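16S rRNA (guanine(1405)-N(7))-methyltransferase (Klebsiella pneumoniae, PDB 6PI9) probably methylates N7 of guanine 1405 in 16S rRNA, using S-adenosyl-L-methionine as methyl donor, and so confers resistance to various aminoglycosides. Local coordinates at residues D21-T26 and I142-V147. Numbering follows the deposited sequence. Where two conformers were deposited one is given.
Sequences DVCPET and IHLGCV. With SAH (S-adenosyl-L-homocysteine), chain B.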
ATOM      1  N   ASP A  21      -3.339 -11.834 -13.827  1.00 49.01           N
ATOM      2  CA  ASP A  21      -4.615 -12.161 -13.206  1.00 53.80           C
ATOM      3  C   ASP A  21      -5.520 -10.932 -13.012  1.00 49.74           C
ATOM      4  O   ASP A  21      -6.589 -11.059 -12.409  1.00 51.19           O
ATOM      5  CB  ASP A  21      -4.358 -12.876 -11.861  1.00 62.56           C
ATOM      6  CG  ASP A  21      -3.860 -14.343 -12.053  1.00 72.54           C
ATOM      7  OD1 ASP A  21      -4.367 -15.042 -12.958  1.00 73.42           O
ATOM      8  OD2 ASP A  21      -2.962 -14.804 -11.300  1.00 77.91           O
ATOM      9  N   VAL A  22      -5.142  -9.766 -13.533  1.00 43.14           N
ATOM     10  CA  VAL A  22      -6.040  -8.612 -13.569  1.00 43.33           C
ATOM     11  C   VAL A  22      -6.921  -8.667 -14.813  1.00 44.28           C
ATOM     12  O   VAL A  22      -6.466  -9.052 -15.895  1.00 35.61           O
ATOM     13  CB  VAL A  22      -5.236  -7.301 -13.538  1.00 43.74           C
ATOM     14  CG1 VAL A  22      -6.202  -6.106 -13.594  1.00 43.30           C
ATOM     15  CG2 VAL A  22      -4.359  -7.240 -12.260  1.00 48.79           C
ATOM     16  N   CYS A  23      -8.197  -8.306 -14.655  1.00 38.73           N
ATOM     17  CA  CYS A  23      -9.123  -8.187 -15.772  0.50 40.41           C
ATOM     18  C   CYS A  23      -8.492  -7.401 -16.920  1.00 37.96           C
ATOM     19  O   CYS A  23      -8.121  -6.240 -16.731  1.00 36.02           O
ATOM     20  CB  CYS A  23     -10.389  -7.480 -15.306  0.50 41.97           C
ATOM     21  SG  CYS A  23     -11.501  -8.595 -14.521  0.50 39.92           S
ATOM     22  N   PRO A  24      -8.344  -7.996 -18.126  1.00 34.72           N
ATOM     23  CA  PRO A  24      -7.672  -7.242 -19.216  1.00 33.49           C
ATOM     24  C   PRO A  24      -8.352  -5.932 -19.569  1.00 37.43           C
ATOM     25  O   PRO A  24      -7.668  -4.951 -19.915  1.00 35.12           O
ATOM     26  CB  PRO A  24      -7.721  -8.196 -20.428  1.00 36.83           C
ATOM     27  CG  PRO A  24      -7.884  -9.593 -19.855  1.00 41.32           C
ATOM     28  CD  PRO A  24      -8.622  -9.394 -18.477  1.00 32.25           C
ATOM     29  N   GLU A  25      -9.695  -5.905 -19.572  1.00 36.60           N
ATOM     30  CA  GLU A  25     -10.391  -4.653 -19.857  1.00 40.86           C
ATOM     31  C   GLU A  25     -10.027  -3.566 -18.855  1.00 36.94           C
ATOM     32  O   GLU A  25      -9.983  -2.389 -19.220  1.00 36.20           O
ATOM     33  CB  GLU A  25     -11.924  -4.856 -19.887  1.00 48.69           C
ATOM     34  CG  GLU A  25     -12.662  -3.713 -20.621  1.00 66.07           C
ATOM     35  CD  GLU A  25     -11.998  -3.273 -21.979  1.00 85.05           C
ATOM     36  OE1 GLU A  25     -11.784  -4.143 -22.896  1.00 88.60           O
ATOM     37  OE2 GLU A  25     -11.661  -2.032 -22.096  1.00 92.46           O
ATOM     38  N   THR A  26      -9.748  -3.926 -17.601  1.00 33.47           N
ATOM     39  CA  THR A  26      -9.308  -2.934 -16.621  1.00 34.72           C
ATOM     40  C   THR A  26      -7.910  -2.407 -16.926  1.00 36.76           C
ATOM     41  O   THR A  26      -7.660  -1.183 -16.874  1.00 35.26           O
ATOM     42  CB  THR A  26      -9.372  -3.570 -15.233  1.00 36.45           C
ATOM     43  OG1 THR A  26     -10.757  -3.902 -15.011  1.00 35.05           O
ATOM     44  CG2 THR A  26      -8.860  -2.619 -14.152  1.00 31.86           C
ATOM     45  N   ILE A 142     -11.748  -7.195  -9.729  1.00 30.99           N
ATOM     46  CA  ILE A 142     -11.005  -7.183 -10.993  1.00 33.36           C
ATOM     47  C   ILE A 142      -9.857  -8.169 -10.979  1.00 35.69           C
ATOM     48  O   ILE A 142      -9.226  -8.411 -12.026  1.00 41.81           O
ATOM     49  CB  ILE A 142     -10.409  -5.803 -11.261  1.00 35.30           C
ATOM     50  CG1 ILE A 142      -9.682  -5.297 -10.037  1.00 35.50           C
ATOM     51  CG2 ILE A 142     -11.457  -4.867 -11.768  1.00 37.33           C
ATOM     52  CD1 ILE A 142      -8.833  -4.029 -10.471  1.00 35.03           C
ATOM     53  N   HIS A 143      -9.511  -8.675  -9.798  1.00 37.08           N
ATOM     54  CA  HIS A 143      -8.440  -9.637  -9.582  1.00 39.17           C
ATOM     55  C   HIS A 143      -8.989 -11.034  -9.799  1.00 37.91           C
ATOM     56  O   HIS A 143      -9.640 -11.610  -8.926  1.00 37.04           O
ATOM     57  CB  HIS A 143      -7.874  -9.481  -8.168  1.00 47.12           C
ATOM     58  CG  HIS A 143      -6.510 -10.072  -8.040  1.00 48.04           C
ATOM     59  ND1 HIS A 143      -6.210 -11.336  -8.501  1.00 53.05           N
ATOM     60  CD2 HIS A 143      -5.356  -9.564  -7.550  1.00 50.90           C
ATOM     61  CE1 HIS A 143      -4.926 -11.588  -8.305  1.00 55.13           C
ATOM     62  NE2 HIS A 143      -4.386 -10.533  -7.716  1.00 55.54           N
ATOM     63  N   LEU A 144      -8.757 -11.575 -10.993  1.00 38.79           N
ATOM     64  CA  LEU A 144      -9.250 -12.906 -11.312  1.00 39.99           C
ATOM     65  C   LEU A 144      -8.550 -13.994 -10.515  1.00 42.14           C
ATOM     66  O   LEU A 144      -9.056 -15.117 -10.436  1.00 42.32           O
ATOM     67  CB  LEU A 144      -9.061 -13.162 -12.811  1.00 41.98           C
ATOM     68  CG  LEU A 144      -9.580 -12.038 -13.703  1.00 41.77           C
ATOM     69  CD1 LEU A 144      -9.384 -12.440 -15.133  1.00 47.83           C
ATOM     70  CD2 LEU A 144     -11.057 -11.828 -13.432  1.00 42.87           C
ATOM     71  N   GLY A 145      -7.401 -13.706  -9.911  1.00 48.25           N
ATOM     72  CA  GLY A 145      -6.827 -14.695  -9.009  1.00 52.55           C
ATOM     73  C   GLY A 145      -7.677 -14.850  -7.760  1.00 51.57           C
ATOM     74  O   GLY A 145      -7.967 -15.967  -7.320  1.00 53.21           O
ATOM     75  N   CYS A 146      -8.093 -13.725  -7.173  1.00 50.12           N
ATOM     76  CA  CYS A 146      -9.038 -13.757  -6.060  1.00 49.80           C
ATOM     77  C   CYS A 146     -10.317 -14.500  -6.447  1.00 49.53           C
ATOM     78  O   CYS A 146     -10.780 -15.401  -5.730  1.00 49.31           O
ATOM     79  CB  CYS A 146      -9.350 -12.344  -5.637  1.00 48.84           C
ATOM     80  SG  CYS A 146      -7.934 -11.653  -4.734  1.00 50.94           S
ATOM     81  N   VAL A 147     -10.903 -14.109  -7.576  1.00 45.60           N
ATOM     82  CA  VAL A 147     -12.140 -14.732  -8.030  1.00 46.02           C
ATOM     83  C   VAL A 147     -11.959 -16.234  -8.108  1.00 44.95           C
ATOM     84  O   VAL A 147     -12.809 -17.010  -7.655  1.00 46.75           O
ATOM     85  CB  VAL A 147     -12.557 -14.135  -9.389  1.00 42.69           C
ATOM     86  CG1 VAL A 147     -13.688 -14.958 -10.003  1.00 45.00           C
ATOM     87  CG2 VAL A 147     -12.984 -12.726  -9.207  1.00 40.54           C
TER
HETATM   88  N   SAH B 301     -12.953  -5.832   0.400  1.00 31.10           N
HETATM   89  CA  SAH B 301     -11.781  -6.721   0.564  1.00 37.56           C
HETATM   90  CB  SAH B 301     -10.610  -6.227  -0.267  1.00 32.30           C
HETATM   91  CG  SAH B 301     -10.173  -4.747  -0.073  1.00 33.14           C
HETATM   92  SD  SAH B 301      -8.569  -4.413  -0.938  1.00 39.99           S
HETATM   93  C   SAH B 301     -11.365  -6.810   2.045  1.00 42.37           C
HETATM   94  O   SAH B 301     -11.681  -5.852   2.779  1.00 39.26           O
HETATM   95  OXT SAH B 301     -10.700  -7.768   2.487  1.00 39.30           O
HETATM   96  C5' SAH B 301      -9.238  -3.495  -2.391  1.00 39.29           C
HETATM   97  C4' SAH B 301      -9.794  -4.426  -3.509  1.00 38.86           C
HETATM   98  O4' SAH B 301     -10.483  -3.632  -4.500  1.00 37.65           O
HETATM   99  C3' SAH B 301      -8.785  -5.329  -4.276  1.00 40.94           C
HETATM  100  O3' SAH B 301      -9.176  -6.713  -4.185  1.00 41.88           O
HETATM  101  C2' SAH B 301      -8.862  -4.867  -5.730  1.00 38.14           C
HETATM  102  O2' SAH B 301      -8.753  -5.996  -6.600  1.00 39.56           O
HETATM  103  C1' SAH B 301     -10.288  -4.296  -5.762  1.00 34.99           C
HETATM  104  N9  SAH B 301     -10.493  -3.251  -6.746  1.00 32.75           N
HETATM  105  C8  SAH B 301      -9.755  -2.107  -6.906  1.00 35.06           C
HETATM  106  N7  SAH B 301     -10.369  -1.344  -7.860  1.00 34.29           N
HETATM  107  C5  SAH B 301     -11.448  -2.047  -8.332  1.00 32.95           C
HETATM  108  C6  SAH B 301     -12.386  -1.812  -9.311  1.00 34.53           C
HETATM  109  N6  SAH B 301     -12.347  -0.753 -10.092  1.00 31.44           N
HETATM  110  N1  SAH B 301     -13.415  -2.726  -9.464  1.00 30.01           N
HETATM  111  C2  SAH B 301     -13.455  -3.873  -8.745  1.00 30.24           C
HETATM  112  N3  SAH B 301     -12.525  -4.140  -7.775  1.00 33.28           N
HETATM  113  C4  SAH B 301     -11.546  -3.207  -7.602  1.00 30.83           C
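A single antiparallel bridge, with Val22 and His143 as the non-hydrogen-bonded pair, joins the turn ahead of helix 24-34 to the one between strand 137-141 and helix 144-157, beside the adenosine end of S-adenosyl-L-homocysteine in this Rossmann-like methyltransferase. Two backbone bonds make it: Leu144 N gives to Asp21 O (2.6 Å, short but bent, 139° at the hydrogen), and Cys23 N gives to Ile142 O (2.8 Å, 159°). Ile142 O also receives a CA-H...O contact from Val22 CA (3.5 Å). Leu144 CB points toward 21-26; CB and CG lie against Asp21 O, and CD2 meets Cys23 SG in one of the cysteine's two conformers. Ile142 is wedged between Thr26 and the S-adenosyl-L-homocysteine: with chi1 at 49°, CG1 sits between the backbone N and the carbonyl carbon and packs 3.7 Å from adenine C4, while CG2, beside the backbone N, meets Thr26 OG1 at 3.5 Å. Thr26 crosses it at about a right angle, its hydroxyl hydrogen-bonded to Asp167, which binds S-adenosyl-L-homocysteine. His143 is the N-cap of helix 144-157; its ND1 takes a weak bond from Gly145 N, which lies in the ring plane, and CE1 touches Asp21 CB. Asp21 OD1 forms a salt bridge with Arg148, one turn on from Leu144. Helix 41-57 covers Val22, Ile142 and His143 through Thr56, while Ala165 of strand 162-165 packs against Cys23 and Leu144.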